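Local coordinates for protein actinorhodin polyketide putative beta-ketoacyl synthase 2 (Streptomyces coelicolor A3, PDB 1TQY) that serves as the chain-length factor of actinorhodin biosynthesis, a ketosynthase-family protein that probably sets polyketide length together with its ketosynthase partner, at residues D118-H121 with R122-K126; W202-V205 with S206-A209; G41-T44 with R45-V48; Y145-N148 with T149-S153. All coordinates share one frame; numbering follows the deposited sequence.

Overall arrangement
Contact 3 comes first along the chain, where strand 40-42 runs into its following loop; contact 1 follows on helix 117-129, contact 4 on helix 147-156 and contact 2 on helix 201-208. Each joins residues adjacent in sequence, so none closes a long loop, and the four lie in series, neither nested nor crossing. In space the order changes. Contact 2 stands in the middle: W204 packs on V43, F46 and V48 of contact 3, while W202 reaches H121 and F124 of contact 1. Contact 4 touches none of the others, its centre lying about 19 Å from that of contact 1, and it belongs instead with helix 78-93 and strands 106-111 and 163-166.

Contact 1 of 4, residues D118-H121 with R122-K126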
loop_
_atom_site.group_PDB
_atom_site.type_symbol
_atom_site.label_atom_id
_atom_site.label_comp_id
_atom_site.label_asym_id
_atom_site.label_seq_id
_atom_site.Cartn_x
_atom_site.Cartn_y
_atom_site.Cartn_z
ATOM N N ASP B 118 11.186 -13.636 1.145
ATOM C CA ASP B 118 12.264 -14.601 0.983
ATOM C C ASP B 118 13.542 -13.808 0.714
ATOM O O ASP B 118 14.587 -14.048 1.317
ATOM C CB ASP B 118 12.006 -15.545 -0.194
ATOM C CG ASP B 118 13.182 -16.492 -0.447
ATOM O OD1 ASP B 118 13.300 -17.520 0.247
ATOM O OD2 ASP B 118 13.989 -16.198 -1.338
ATOM N N PHE B 119 13.444 -12.844 -0.192
ATOM C CA PHE B 119 14.586 -12.022 -0.539
ATOM C C PHE B 119 15.117 -11.251 0.663
ATOM O O PHE B 119 16.314 -11.277 0.941
ATOM C CB PHE B 119 14.226 -11.039 -1.667
ATOM C CG PHE B 119 15.426 -10.409 -2.330
ATOM C CD1 PHE B 119 16.172 -9.430 -1.677
ATOM C CD2 PHE B 119 15.834 -10.831 -3.593
ATOM C CE1 PHE B 119 17.309 -8.882 -2.266
ATOM C CE2 PHE B 119 16.972 -10.289 -4.190
ATOM C CZ PHE B 119 17.710 -9.312 -3.523
ATOM N N THR B 120 14.242 -10.574 1.396
ATOM C CA THR B 120 14.731 -9.796 2.530
ATOM C C THR B 120 15.311 -10.652 3.660
ATOM O O THR B 120 16.235 -10.220 4.349
ATOM C CB THR B 120 13.626 -8.834 3.082
ATOM O OG1 THR B 120 14.245 -7.815 3.865
ATOM C CG2 THR B 120 12.630 -9.574 3.973
ATOM N N HIS B 121 14.775 -11.858 3.856
ATOM C CA HIS B 121 15.287 -12.740 4.907
ATOM C C HIS B 121 16.757 -13.057 4.614
ATOM O O HIS B 121 17.619 -12.961 5.494
ATOM C CB HIS B 121 14.474 -14.035 4.963
ATOM C CG HIS B 121 14.895 -14.981 6.051
ATOM N ND1 HIS B 121 14.365 -16.248 6.173
ATOM C CD2 HIS B 121 15.811 -14.861 7.044
ATOM C CE1 HIS B 121 14.936 -16.867 7.191
ATOM N NE2 HIS B 121 15.817 -16.049 7.736
ATOM N N ARG B 122 17.051 -13.419 3.372
ATOM C CA ARG B 122 18.431 -13.728 2.996
ATOM C C ARG B 122 19.326 -12.504 3.197
ATOM O O ARG B 122 20.492 -12.635 3.585
ATOM C CB ARG B 122 18.497 -14.196 1.532
ATOM C CG ARG B 122 17.622 -15.402 1.244
ATOM C CD ARG B 122 17.492 -15.687 -0.231
ATOM N NE ARG B 122 16.562 -16.786 -0.454
ATOM C CZ ARG B 122 16.777 -18.038 -0.058
ATOM N NH1 ARG B 122 17.899 -18.350 0.571
ATOM N NH2 ARG B 122 15.861 -18.973 -0.269
ATOM N N GLU B 123 18.797 -11.309 2.948
ATOM C CA GLU B 123 19.615 -10.104 3.123
ATOM C C GLU B 123 19.858 -9.829 4.600
ATOM O O GLU B 123 20.914 -9.313 4.979
ATOM C CB GLU B 123 18.962 -8.893 2.437
ATOM C CG GLU B 123 18.970 -8.957 0.901
ATOM C CD GLU B 123 20.352 -9.266 0.313
ATOM O OE1 GLU B 123 21.361 -8.734 0.834
ATOM O OE2 GLU B 123 20.420 -10.030 -0.684
ATOM N N PHE B 124 18.885 -10.176 5.438
ATOM C CA PHE B 124 19.028 -9.989 6.890
ATOM C C PHE B 124 20.105 -10.941 7.400
ATOM O O PHE B 124 20.908 -10.589 8.267
ATOM C CB PHE B 124 17.715 -10.316 7.609
ATOM C CG PHE B 124 16.861 -9.123 7.894
ATOM C CD1 PHE B 124 17.187 -8.258 8.933
ATOM C CD2 PHE B 124 15.709 -8.889 7.157
ATOM C CE1 PHE B 124 16.370 -7.175 9.247
ATOM C CE2 PHE B 124 14.876 -7.806 7.457
ATOM C CZ PHE B 124 15.207 -6.948 8.506
ATOM N N ARG B 125 20.114 -12.151 6.851
ATOM C CA ARG B 125 21.085 -13.153 7.282
ATOM C C ARG B 125 22.517 -12.767 6.899
ATOM O O ARG B 125 23.418 -12.899 7.710
ATOM C CB ARG B 125 20.726 -14.524 6.700
ATOM C CG ARG B 125 21.355 -15.678 7.463
ATOM C CD ARG B 125 20.976 -17.024 6.858
ATOM N NE ARG B 125 22.166 -17.719 6.393
ATOM C CZ ARG B 125 23.154 -18.118 7.190
ATOM N NH1 ARG B 125 23.084 -17.899 8.496
ATOM N NH2 ARG B 125 24.233 -18.698 6.675
ATOM N N LYS B 126 22.706 -12.282 5.675
ATOM C CA LYS B 126 24.022 -11.885 5.212
ATOM C C LYS B 126 24.580 -10.727 6.028
ATOM O O LYS B 126 25.781 -10.675 6.308
ATOM C CB LYS B 126 23.975 -11.487 3.741
ATOM C CG LYS B 126 23.619 -12.635 2.810
ATOM C CD LYS B 126 23.869 -12.290 1.357
ATOM C CE LYS B 126 23.187 -11.010 0.936
ATOM N NZ LYS B 126 23.149 -10.884 -0.555
#
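D118, F119, T120 and H121 accept backbone hydrogen bonds from R122, E123, F124 and R125, the i to i+4 pattern of an alpha helix, with T120 O to F124 N at 2.9 Å. On this helix, 117-129, D118 and R122 form an i, i+4 salt bridge, beside an aromatic side chain of the partner protein. The arginine chain, extended from CG to NE, brings NE to D118 OD2 at 2.8 Å with a nearly straight N-H (164°). The second bond of the bridge, from R122 NH2 to D118 OD1, is weak and strongly bent. The reason lies in the planes, which are 63° apart: OD2 lies in the plane of the guanidinium, but NE comes down on OD2 from above the carboxylate, so the two groups cannot pair flat.

F119 and E123 run side by side and point the same way, with F119 CE1 3.6 Å from E123 CG. A bend at chi2 (-50°) turns the carboxylate forward along the helix, where OE2 forms a salt bridge with K126 NZ, 2.9 Å away on its syn side, while OE1 accepts from S136 N. T120 OG1 sits 3.6 Å from F124 CE2, but its hydrogen bond goes to E139. H121 hydrogen-bonds D200 through ND1, and its ring stacks on an aromatic side chain of the partner protein.

In chemical terms, both acids, D118 and E123, have a basic partner on the same helix. The carboxylate of E123, buried and gripped at both oxygens, would probably be favoured in its ionised form.

Contact 2 of 4, residues W202-V205 with S206-A209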
loop_
_atom_site.group_PDB
_atom_site.type_symbol
_atom_site.label_atom_id
_atom_site.label_comp_id
_atom_site.label_asym_id
_atom_site.label_seq_id
_atom_site.Cartn_x
_atom_site.Cartn_y
_atom_site.Cartn_z
ATOM N N TRP B 202 11.429 -17.930 8.025
ATOM C CA TRP B 202 10.933 -16.779 8.787
ATOM C C TRP B 202 9.500 -16.437 8.395
ATOM O O TRP B 202 8.632 -16.265 9.262
ATOM C CB TRP B 202 11.851 -15.567 8.580
ATOM C CG TRP B 202 11.627 -14.425 9.566
ATOM C CD1 TRP B 202 10.869 -14.448 10.713
ATOM C CD2 TRP B 202 12.183 -13.106 9.478
ATOM N NE1 TRP B 202 10.921 -13.221 11.338
ATOM C CE2 TRP B 202 11.716 -12.378 10.602
ATOM C CE3 TRP B 202 13.029 -12.464 8.557
ATOM C CZ2 TRP B 202 12.069 -11.039 10.831
ATOM C CZ3 TRP B 202 13.380 -11.120 8.790
ATOM C CH2 TRP B 202 12.895 -10.432 9.919
ATOM N N GLY B 203 9.249 -16.353 7.088
ATOM C CA GLY B 203 7.903 -16.060 6.622
ATOM C C GLY B 203 6.923 -17.107 7.142
ATOM O O GLY B 203 5.783 -16.798 7.480
ATOM N N TRP B 204 7.382 -18.351 7.226
ATOM C CA TRP B 204 6.550 -19.457 7.694
ATOM C C TRP B 204 6.173 -19.317 9.173
ATOM O O TRP B 204 4.997 -19.406 9.557
ATOM C CB TRP B 204 7.293 -20.779 7.491
ATOM C CG TRP B 204 6.423 -21.980 7.717
ATOM C CD1 TRP B 204 6.542 -22.909 8.711
ATOM C CD2 TRP B 204 5.265 -22.343 6.957
ATOM N NE1 TRP B 204 5.520 -23.830 8.620
ATOM C CE2 TRP B 204 4.723 -23.507 7.552
ATOM C CE3 TRP B 204 4.630 -21.798 5.830
ATOM C CZ2 TRP B 204 3.575 -24.135 7.062
ATOM C CZ3 TRP B 204 3.486 -22.427 5.342
ATOM C CH2 TRP B 204 2.974 -23.585 5.964
ATOM N N VAL B 205 7.193 -19.097 9.988
ATOM C CA VAL B 205 7.049 -18.938 11.420
ATOM C C VAL B 205 6.192 -17.698 11.700
ATOM O O VAL B 205 5.388 -17.684 12.632
ATOM C CB VAL B 205 8.507 -18.882 12.040
ATOM C CG1 VAL B 205 8.752 -17.621 12.831
ATOM C CG2 VAL B 205 8.765 -20.125 12.849
ATOM N N SER B 206 6.347 -16.675 10.861
ATOM C CA SER B 206 5.588 -15.433 10.993
ATOM C C SER B 206 4.095 -15.722 10.783
ATOM O O SER B 206 3.244 -15.252 11.542
ATOM C CB SER B 206 6.089 -14.400 9.967
ATOM O OG SER B 206 7.394 -13.929 10.317
ATOM N N GLN B 207 3.784 -16.519 9.761
ATOM C CA GLN B 207 2.403 -16.876 9.470
ATOM C C GLN B 207 1.844 -17.709 10.612
ATOM O O GLN B 207 0.689 -17.537 11.017
ATOM C CB GLN B 207 2.325 -17.634 8.133
ATOM C CG GLN B 207 2.735 -16.764 6.945
ATOM C CD GLN B 207 2.721 -17.488 5.606
ATOM O OE1 GLN B 207 1.667 -17.789 5.046
ATOM N NE2 GLN B 207 3.909 -17.776 5.092
ATOM N N ILE B 208 2.667 -18.597 11.151
ATOM C CA ILE B 208 2.214 -19.414 12.272
ATOM C C ILE B 208 1.832 -18.508 13.451
ATOM O O ILE B 208 0.934 -18.838 14.221
ATOM C CB ILE B 208 3.292 -20.422 12.721
ATOM C CG1 ILE B 208 3.442 -21.525 11.656
ATOM C CG2 ILE B 208 2.891 -21.059 14.054
ATOM C CD1 ILE B 208 4.326 -22.674 12.102
ATOM N N ALA B 209 2.521 -17.372 13.590
ATOM C CA ALA B 209 2.221 -16.438 14.675
ATOM C C ALA B 209 0.806 -15.871 14.544
ATOM O O ALA B 209 0.276 -15.294 15.489
ATOM C CB ALA B 209 3.243 -15.284 14.704
#
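S206 has OG turned beside its own backbone N (chi1 -71°), which drops the hydroxyl onto W202 O at 2.8 Å; Q207 takes the same first torsion and then extends, so that its amide returns to G203. Each of these carbonyls therefore holds two donors. W202 O receives S206 N, 2.8 Å away, while S206 OG comes from above the carbonyl plane. At G203 O the backbone N of Q207 and its side-chain NE2 (3.2 Å) approach from opposite faces of the carbonyl, and the oxygen lies almost in the plane of the glutamine amide. A serine hydroxyl bonded to the i-4 carbonyl is a familiar feature of helices; in helix 201-208, within a buried part of the thiolase-like fold, Q207 NE2 adds a further case at the next residue. The other end of the Q207 amide is fixed by Y342 OH, which bonds OE1.

W204 is bordered by both neighbours of the next turn. I208 CG1 stands above one ring face, offset toward the rim, and I208 CD1 comes within 3.9 Å of W204 NE1, whose hydrogen bond is made to A53 O. The amide of Q207 is turned 78° from the indole, its NE2 at 4.2 Å from W204 CE3. W202 meanwhile meets F117 of its own chain and an aromatic side chain of the partner protein.

Contact 3 of 4, residues G41-T44 with R45-V48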
loop_
_atom_site.group_PDB
_atom_site.type_symbol
_atom_site.label_atom_id
_atom_site.label_comp_id
_atom_site.label_asym_id
_atom_site.label_seq_id
_atom_site.Cartn_x
_atom_site.Cartn_y
_atom_site.Cartn_z
ATOM N N GLY B 41 0.026 -29.539 0.119
ATOM C CA GLY B 41 0.942 -30.598 0.468
ATOM C C GLY B 41 2.036 -30.113 1.387
ATOM O O GLY B 41 2.074 -28.934 1.763
ATOM N N PRO B 42 2.935 -31.014 1.790
ATOM C CA PRO B 42 4.030 -30.637 2.676
ATOM C C PRO B 42 4.909 -29.536 2.078
ATOM O O PRO B 42 5.077 -29.442 0.856
ATOM C CB PRO B 42 4.775 -31.956 2.860
ATOM C CG PRO B 42 3.652 -32.964 2.792
ATOM C CD PRO B 42 2.894 -32.474 1.599
ATOM N N VAL B 43 5.446 -28.691 2.951
ATOM C CA VAL B 43 6.319 -27.616 2.524
ATOM C C VAL B 43 7.664 -28.276 2.269
ATOM O O VAL B 43 8.147 -29.058 3.090
ATOM C CB VAL B 43 6.474 -26.531 3.617
ATOM C CG1 VAL B 43 7.468 -25.474 3.164
ATOM C CG2 VAL B 43 5.118 -25.878 3.898
ATOM N N THR B 44 8.255 -27.967 1.121
ATOM C CA THR B 44 9.529 -28.549 0.731
ATOM C C THR B 44 10.589 -27.467 0.541
ATOM O O THR B 44 11.755 -27.759 0.276
ATOM C CB THR B 44 9.353 -29.357 -0.565
ATOM O OG1 THR B 44 8.888 -28.496 -1.609
ATOM C CG2 THR B 44 8.316 -30.458 -0.361
ATOM N N ARG B 45 10.176 -26.214 0.705
ATOM C CA ARG B 45 11.083 -25.082 0.563
ATOM C C ARG B 45 12.189 -25.123 1.614
ATOM O O ARG B 45 13.230 -24.492 1.457
ATOM C CB ARG B 45 10.301 -23.770 0.679
ATOM C CG ARG B 45 9.272 -23.564 -0.421
ATOM C CD ARG B 45 9.944 -23.494 -1.782
ATOM N NE ARG B 45 9.017 -23.804 -2.864
ATOM C CZ ARG B 45 8.276 -22.909 -3.505
ATOM N NH1 ARG B 45 8.351 -21.622 -3.177
ATOM N NH2 ARG B 45 7.458 -23.307 -4.471
ATOM N N PHE B 46 11.947 -25.874 2.685
ATOM C CA PHE B 46 12.893 -26.028 3.787
ATOM C C PHE B 46 12.349 -27.163 4.651
ATOM O O PHE B 46 11.351 -27.773 4.285
ATOM C CB PHE B 46 12.988 -24.722 4.580
ATOM C CG PHE B 46 11.667 -24.234 5.089
ATOM C CD1 PHE B 46 11.135 -24.746 6.269
ATOM C CD2 PHE B 46 10.930 -23.300 4.367
ATOM C CE1 PHE B 46 9.887 -24.339 6.729
ATOM C CE2 PHE B 46 9.678 -22.882 4.810
ATOM C CZ PHE B 46 9.154 -23.407 6.000
ATOM N N ASP B 47 12.990 -27.451 5.779
ATOM C CA ASP B 47 12.556 -28.546 6.661
ATOM C C ASP B 47 11.434 -28.139 7.625
ATOM O O ASP B 47 11.711 -27.680 8.729
ATOM C CB ASP B 47 13.760 -29.050 7.475
ATOM C CG ASP B 47 13.510 -30.400 8.138
ATOM O OD1 ASP B 47 12.334 -30.806 8.262
ATOM O OD2 ASP B 47 14.495 -31.049 8.547
ATOM N N VAL B 48 10.177 -28.324 7.223
ATOM C CA VAL B 48 9.036 -27.959 8.073
ATOM C C VAL B 48 8.718 -28.917 9.207
ATOM O O VAL B 48 7.902 -28.599 10.073
ATOM C CB VAL B 48 7.711 -27.828 7.284
ATOM C CG1 VAL B 48 7.581 -26.456 6.705
ATOM C CG2 VAL B 48 7.626 -28.904 6.216
HETATM O O HOH W 1 10.781 -26.582 -3.022
#
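V43 packs against F46 and V48 in an apolar turn contact, with a CH-pi interaction at its centre, where the chain leaves strand 40-42 of a small two-stranded antiparallel sheet. The loop that begins here leads to the partner strand, 55-57, and the pairing continues past the strand through backbone bonds between V43 and T54. With CG1 anti to the backbone N (chi1 176°), V43 lays that methyl over one face of the F46 ring, 4.1 Å from the centroid and 26° off the ring normal. Beside the ring, V48 crosses V43 at about a right angle. There V48 CG1 presses on V43 CB at 3.3 Å, tighter than ordinary carbon contact, and V48 CG2 lies 3.2 Å from V43 O.

The polar ends of T44 and R45 have other partners. R45 forms a salt bridge with E237, and the side chain of R45 lies about 8 Å from a bound sodium ion. T44 N donates to the side chain of Q58, itself part of that sodium site together with P21. T44 OG1, in the position between backbone N and carbonyl carbon, is 3.0 Å from a water that accepts a weak bond from R45 NE.

Contact 4 of 4, residues Y145-N148 with T149-S153; sequences YAVN and TGQIS
A146 presents the flat carbonyl that T149 and G150 share: G150 N comes in nearly along the line of the C=O bond, 3.2 Å from A146 O, whereas T149 N stands above the carbonyl plane, 2.9 Å from A146 O, with a bent N-H (135°). The neighbouring peptides differ in the same way. V147 O takes Q151 N at 2.9 Å, but at N148 the donor, I152 N, is lifted 45° out of the carbonyl plane, and I152 CG1 lies 3.0 Å from N148 O. A146 O thus serves both an i+3 and an i+4 donor in the first part of helix 147-156. A water joins the same turn, giving its hydrogen to Y145 O at 2.7 Å and accepting a weak bond from T149 N.

Q151 CG, beside the backbone N (chi1 -70°), lies 4.0 Å from V147 CG2; the bend at chi2 then directs the amide, whose OE1 bonds Q75 NE2. All seven touching residues are buried, and their polar ends find partners beyond the helix: N148 OD1 with T80, T149 OG1 with T110 and S163 O. Helix 147-156 thus lies with V147, N148, Q151 and I152 against helix 78-93, while T149 rests on strands 106-111 and 163-166, parallel neighbours in the sheet, and I152 also reaches the first of these strands.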
loop_
_atom_site.group_PDB
_atom_site.type_symbol
_atom_site.label_atom_id
_atom_site.label_comp_id
_atom_site.label_asym_id
_atom_site.label_seq_id
_atom_site.Cartn_x
_atom_site.Cartn_y
_atom_site.Cartn_z
ATOM N N TYR B 145 6.835 -3.100 -0.310
ATOM C CA TYR B 145 5.500 -3.459 -0.774
ATOM C C TYR B 145 5.110 -3.000 -2.168
ATOM O O TYR B 145 4.332 -3.662 -2.838
ATOM C CB TYR B 145 4.487 -3.010 0.278
ATOM C CG TYR B 145 4.864 -3.589 1.628
ATOM C CD1 TYR B 145 4.654 -4.942 1.917
ATOM C CD2 TYR B 145 5.592 -2.831 2.547
ATOM C CE1 TYR B 145 5.177 -5.526 3.077
ATOM C CE2 TYR B 145 6.121 -3.406 3.707
ATOM C CZ TYR B 145 5.914 -4.758 3.957
ATOM O OH TYR B 145 6.499 -5.336 5.059
ATOM N N ALA B 146 5.670 -1.883 -2.620
ATOM C CA ALA B 146 5.360 -1.379 -3.951
ATOM C C ALA B 146 6.051 -2.151 -5.078
ATOM O O ALA B 146 5.687 -1.988 -6.238
ATOM C CB ALA B 146 5.747 0.088 -4.048
ATOM N N VAL B 147 7.016 -3.003 -4.741
ATOM C CA VAL B 147 7.791 -3.714 -5.758
ATOM C C VAL B 147 7.057 -4.234 -6.991
ATOM O O VAL B 147 7.452 -3.921 -8.115
ATOM C CB VAL B 147 8.654 -4.880 -5.138
ATOM C CG1 VAL B 147 7.761 -5.981 -4.543
ATOM C CG2 VAL B 147 9.572 -5.455 -6.209
ATOM N N ASN B 148 5.979 -4.988 -6.810
ATOM C CA ASN B 148 5.279 -5.521 -7.970
ATOM C C ASN B 148 4.597 -4.497 -8.869
ATOM O O ASN B 148 4.403 -4.738 -10.063
ATOM C CB ASN B 148 4.302 -6.600 -7.535
ATOM C CG ASN B 148 4.991 -7.681 -6.753
ATOM O OD1 ASN B 148 6.134 -8.039 -7.066
ATOM N ND2 ASN B 148 4.328 -8.204 -5.731
ATOM N N THR B 149 4.235 -3.348 -8.318
ATOM C CA THR B 149 3.615 -2.332 -9.158
ATOM C C THR B 149 4.716 -1.702 -10.017
ATOM O O THR B 149 4.582 -1.595 -11.238
ATOM C CB THR B 149 2.904 -1.252 -8.315
ATOM O OG1 THR B 149 1.708 -1.805 -7.749
ATOM C CG2 THR B 149 2.529 -0.062 -9.174
ATOM N N GLY B 150 5.813 -1.323 -9.374
ATOM C CA GLY B 150 6.924 -0.728 -10.089
ATOM C C GLY B 150 7.551 -1.621 -11.149
ATOM O O GLY B 150 7.938 -1.135 -12.212
ATOM N N GLN B 151 7.667 -2.918 -10.875
ATOM C CA GLN B 151 8.263 -3.837 -11.842
ATOM C C GLN B 151 7.321 -4.084 -13.011
ATOM O O GLN B 151 7.756 -4.170 -14.159
ATOM C CB GLN B 151 8.632 -5.176 -11.184
ATOM C CG GLN B 151 9.808 -5.119 -10.204
ATOM C CD GLN B 151 11.170 -4.941 -10.881
ATOM O OE1 GLN B 151 12.213 -5.088 -10.240
ATOM N NE2 GLN B 151 11.162 -4.625 -12.173
ATOM N N ILE B 152 6.026 -4.208 -12.733
ATOM C CA ILE B 152 5.072 -4.422 -13.816
ATOM C C ILE B 152 5.059 -3.155 -14.689
ATOM O O ILE B 152 5.076 -3.234 -15.924
ATOM C CB ILE B 152 3.666 -4.733 -13.248
ATOM C CG1 ILE B 152 3.688 -6.130 -12.599
ATOM C CG2 ILE B 152 2.626 -4.667 -14.339
ATOM C CD1 ILE B 152 2.410 -6.511 -11.873
ATOM N N SER B 153 5.069 -1.997 -14.036
ATOM C CA SER B 153 5.070 -0.695 -14.717
ATOM C C SER B 153 6.234 -0.556 -15.703
ATOM O O SER B 153 6.043 -0.230 -16.876
ATOM C CB SER B 153 5.148 0.424 -13.671
ATOM O OG SER B 153 5.624 1.635 -14.236
HETATM O O HOH W 2 3.348 -4.334 -5.308
#